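Local coordinates for protein RNA-dependent RNA polymerase (Qualyub virus, PDB 6DX1) that probably acts as a deubiquitinase, a viral ovarian tumor (OTU) domain cysteine protease carried within the viral polymerase protein and expected to cleave ubiquitin from its conjugates, at residues G39-R44 with D149-L154. Sequence-based numbering, arbitrary orientation.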
ATOM      1  N   GLY A  39       4.977   0.291 -14.063  1.00 22.89           N
ATOM      2  CA  GLY A  39       4.741   1.340 -13.095  1.00 24.86           C
ATOM      3  C   GLY A  39       3.409   1.273 -12.383  1.00 23.16           C
ATOM      4  O   GLY A  39       3.141   2.113 -11.522  1.00 20.08           O
ATOM      5  N   ASN A  40       2.561   0.309 -12.724  1.00 20.41           N
ATOM      6  CA  ASN A  40       1.262   0.164 -12.089  1.00 20.69           C
ATOM      7  C   ASN A  40       1.271  -0.886 -10.992  1.00 17.71           C
ATOM      8  O   ASN A  40       0.205  -1.241 -10.483  1.00 19.37           O
ATOM      9  CB  ASN A  40       0.204  -0.179 -13.141  1.00 20.66           C
ATOM     10  CG  ASN A  40      -0.035   0.969 -14.101  1.00 25.22           C
ATOM     11  OD1 ASN A  40      -0.368   2.067 -13.674  1.00 29.57           O
ATOM     12  ND2 ASN A  40       0.153   0.725 -15.392  1.00 31.17           N
ATOM     13  N   CYS A  41       2.452  -1.373 -10.604  1.00 17.91           N
ATOM     14  CA  CYS A  41       2.534  -2.544  -9.731  1.00 18.07           C
ATOM     15  C   CYS A  41       1.807  -2.346  -8.393  1.00 17.25           C
ATOM     16  O   CYS A  41       1.229  -3.304  -7.866  1.00 17.23           O
ATOM     17  CB  CYS A  41       4.001  -2.910  -9.493  1.00 18.18           C
ATOM     18  SG  CYS A  41       4.984  -1.553  -8.828  1.00 19.74           S
ATOM     19  N   PHE A  42       1.848  -1.137  -7.809  1.00 17.42           N
ATOM     20  CA  PHE A  42       1.105  -0.913  -6.564  1.00 16.57           C
ATOM     21  C   PHE A  42      -0.380  -1.224  -6.755  1.00 16.45           C
ATOM     22  O   PHE A  42      -0.984  -1.986  -5.985  1.00 15.85           O
ATOM     23  CB  PHE A  42       1.275   0.535  -6.072  1.00 16.97           C
ATOM     24  CG  PHE A  42       0.342   0.879  -4.936  1.00 17.39           C
ATOM     25  CD1 PHE A  42       0.718   0.641  -3.623  1.00 20.34           C
ATOM     26  CD2 PHE A  42      -0.925   1.372  -5.185  1.00 16.45           C
ATOM     27  CE1 PHE A  42      -0.150   0.912  -2.573  1.00 20.73           C
ATOM     28  CE2 PHE A  42      -1.808   1.627  -4.141  1.00 18.44           C
ATOM     29  CZ  PHE A  42      -1.417   1.403  -2.829  1.00 18.85           C
ATOM     30  N   PHE A  43      -0.974  -0.653  -7.802  1.00 17.48           N
ATOM     31  CA  PHE A  43      -2.389  -0.872  -8.080  1.00 17.33           C
ATOM     32  C   PHE A  43      -2.669  -2.314  -8.483  1.00 16.64           C
ATOM     33  O   PHE A  43      -3.769  -2.828  -8.224  1.00 17.18           O
ATOM     34  CB  PHE A  43      -2.831   0.095  -9.180  1.00 17.72           C
ATOM     35  CG  PHE A  43      -2.671   1.541  -8.796  1.00 17.47           C
ATOM     36  CD1 PHE A  43      -3.527   2.111  -7.860  1.00 18.77           C
ATOM     37  CD2 PHE A  43      -1.666   2.321  -9.357  1.00 18.56           C
ATOM     38  CE1 PHE A  43      -3.393   3.442  -7.499  1.00 20.14           C
ATOM     39  CE2 PHE A  43      -1.520   3.656  -9.001  1.00 21.34           C
ATOM     40  CZ  PHE A  43      -2.386   4.221  -8.068  1.00 20.43           C
ATOM     41  N   ARG A  44      -1.704  -2.966  -9.139  1.00 15.74           N
ATOM     42  CA  ARG A  44      -1.857  -4.375  -9.484  1.00 15.25           C
ATOM     43  C   ARG A  44      -1.918  -5.243  -8.234  1.00 16.34           C
ATOM     44  O   ARG A  44      -2.692  -6.207  -8.171  1.00 16.95           O
ATOM     45  CB  ARG A  44      -0.693  -4.825 -10.370  1.00 17.30           C
ATOM     46  CG  ARG A  44      -0.719  -4.230 -11.757  1.00 18.20           C
ATOM     47  CD  ARG A  44       0.554  -4.566 -12.524  1.00 19.03           C
ATOM     48  NE  ARG A  44       0.441  -3.981 -13.856  1.00 20.00           N
ATOM     49  CZ  ARG A  44      -0.318  -4.498 -14.816  1.00 19.71           C
ATOM     50  NH1 ARG A  44      -0.981  -5.638 -14.606  1.00 18.68           N
ATOM     51  NH2 ARG A  44      -0.399  -3.894 -15.989  1.00 20.78           N
ATOM     52  N   ASP A 149      10.872   0.577  -6.168  1.00 21.52           N
ATOM     53  CA  ASP A 149       9.462   0.839  -5.897  1.00 23.52           C
ATOM     54  C   ASP A 149       8.545  -0.166  -6.575  1.00 19.64           C
ATOM     55  O   ASP A 149       7.417   0.163  -6.954  1.00 20.17           O
ATOM     56  CB  ASP A 149       9.083   2.262  -6.279  1.00 27.02           C
ATOM     57  CG  ASP A 149       9.497   3.254  -5.220  1.00 36.42           C
ATOM     58  OD1 ASP A 149       9.807   4.398  -5.575  1.00 36.28           O
ATOM     59  OD2 ASP A 149       9.537   2.864  -4.026  1.00 41.15           O
ATOM     60  N   HIS A 150       9.015  -1.395  -6.715  1.00 18.76           N
ATOM     61  CA  HIS A 150       8.141  -2.466  -7.155  1.00 17.47           C
ATOM     62  C   HIS A 150       7.408  -3.057  -5.953  1.00 19.15           C
ATOM     63  O   HIS A 150       7.994  -3.233  -4.878  1.00 19.20           O
ATOM     64  CB  HIS A 150       8.910  -3.564  -7.880  1.00 17.97           C
ATOM     65  CG  HIS A 150       8.023  -4.682  -8.324  1.00 18.49           C
ATOM     66  ND1 HIS A 150       7.219  -4.590  -9.441  1.00 19.80           N
ATOM     67  CD2 HIS A 150       7.748  -5.879  -7.756  1.00 18.30           C
ATOM     68  CE1 HIS A 150       6.505  -5.698  -9.555  1.00 18.02           C
ATOM     69  NE2 HIS A 150       6.808  -6.496  -8.546  1.00 19.84           N
ATOM     70  N   PHE A 151       6.129  -3.359  -6.142  1.00 16.24           N
ATOM     71  CA  PHE A 151       5.290  -3.971  -5.110  1.00 16.26           C
ATOM     72  C   PHE A 151       4.748  -5.297  -5.613  1.00 20.13           C
ATOM     73  O   PHE A 151       4.174  -5.358  -6.707  1.00 19.43           O
ATOM     74  CB  PHE A 151       4.093  -3.085  -4.745  1.00 17.47           C
ATOM     75  CG  PHE A 151       4.458  -1.777  -4.086  1.00 18.03           C
ATOM     76  CD1 PHE A 151       4.612  -1.701  -2.706  1.00 20.42           C
ATOM     77  CD2 PHE A 151       4.585  -0.616  -4.839  1.00 16.23           C
ATOM     78  CE1 PHE A 151       4.926  -0.481  -2.093  1.00 20.12           C
ATOM     79  CE2 PHE A 151       4.900   0.605  -4.237  1.00 20.43           C
ATOM     80  CZ  PHE A 151       5.076   0.666  -2.861  1.00 19.29           C
ATOM     81  N   ASP A 152       4.882  -6.334  -4.798  1.00 16.77           N
ATOM     82  CA  ASP A 152       4.171  -7.590  -4.995  1.00 17.11           C
ATOM     83  C   ASP A 152       3.152  -7.778  -3.879  1.00 18.10           C
ATOM     84  O   ASP A 152       3.166  -7.073  -2.867  1.00 18.97           O
ATOM     85  CB  ASP A 152       5.152  -8.758  -5.037  1.00 19.33           C
ATOM     86  CG  ASP A 152       6.075  -8.690  -6.246  1.00 22.50           C
ATOM     87  OD1 ASP A 152       7.309  -8.742  -6.061  1.00 23.27           O
ATOM     88  OD2 ASP A 152       5.552  -8.587  -7.380  1.00 20.74           O
ATOM     89  N   PHE A 153       2.250  -8.742  -4.062  1.00 17.41           N
ATOM     90  CA  PHE A 153       1.184  -8.972  -3.098  1.00 17.04           C
ATOM     91  C   PHE A 153       1.551 -10.128  -2.174  1.00 18.36           C
ATOM     92  O   PHE A 153       2.158 -11.109  -2.601  1.00 20.08           O
ATOM     93  CB  PHE A 153      -0.130  -9.281  -3.821  1.00 19.94           C
ATOM     94  CG  PHE A 153      -1.283  -9.569  -2.909  1.00 18.77           C
ATOM     95  CD1 PHE A 153      -1.633  -8.690  -1.894  1.00 20.01           C
ATOM     96  CD2 PHE A 153      -2.056 -10.702  -3.103  1.00 18.79           C
ATOM     97  CE1 PHE A 153      -2.715  -8.952  -1.067  1.00 21.43           C
ATOM     98  CE2 PHE A 153      -3.145 -10.969  -2.285  1.00 21.67           C
ATOM     99  CZ  PHE A 153      -3.470 -10.100  -1.253  1.00 23.18           C
ATOM    100  N   LEU A 154       1.196 -10.005  -0.899  1.00 16.64           N
ATOM    101  CA  LEU A 154       1.496 -11.042   0.081  1.00 18.86           C
ATOM    102  C   LEU A 154       0.192 -11.551   0.682  1.00 18.83           C
ATOM    103  O   LEU A 154      -0.600 -10.756   1.192  1.00 19.81           O
ATOM    104  CB  LEU A 154       2.413 -10.501   1.185  1.00 16.71           C
ATOM    105  CG  LEU A 154       3.836 -10.138   0.771  1.00 17.06           C
ATOM    106  CD1 LEU A 154       4.486  -9.381   1.933  1.00 19.75           C
ATOM    107  CD2 LEU A 154       4.650 -11.358   0.424  1.00 19.46           C
TER
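The contact lies in what is probably the active site of an OTU-type cysteine protease, with Cys41 and His150 as the likely catalytic pair. Cys41 starts helix 41-51, and His150 lies in segment 149-154, which runs into strand 150-156. The sequence Asp-Gly-Asn-Cys and the pair His150 and Asp152 fit the catalytic residues of this family. Cys41 SG lies between its backbone N and carbonyl carbon (chi1 56°). It reaches the strand backbone there. Phe151 N donates a hydrogen bond to Cys41 SG, 3.4 Å with an N-H...S angle of 152°. Asp149 O is close to the same sulfur, at 3.5 Å. The imidazole approaches obliquely, neither flat nor edge-on. His150 ND1 is 3.6 Å from Cys41 CB and 3.8 Å from Cys41 SG. The far nitrogen of the ring is tied to the strand: His150 NE2 donates to Asp152 OD2 at 2.7 Å. The carboxylate oxygen lies near the imidazole plane, but the donor stands well above the carboxylate plane. Asp152 OD2 also accepts a hydrogen bond from Thr35 N, which helps to position the acid.

Next to Cys41, Phe42 meets Phe151 in an edge-to-face pair. The ring planes are at 81° and the centroids 5.6 Å apart. Phe42 CD1 points over the centre of the Phe151 ring, and Phe42 CB packs on Phe151 CD2 at 3.7 Å. The same Phe151 ring presents an edge to Cys41 SG. His145 stacks on Phe151, and Leu143 touches both phenylalanines, so this aromatic pair joins helix 41-51 to the central sheet. The NE2 bond restrains rotation of the imidazole and keeps ND1 beside the sulfur. This is consistent with a Cys-His pair arranged for nucleophilic attack, with Asp152 the probable third member of a triad.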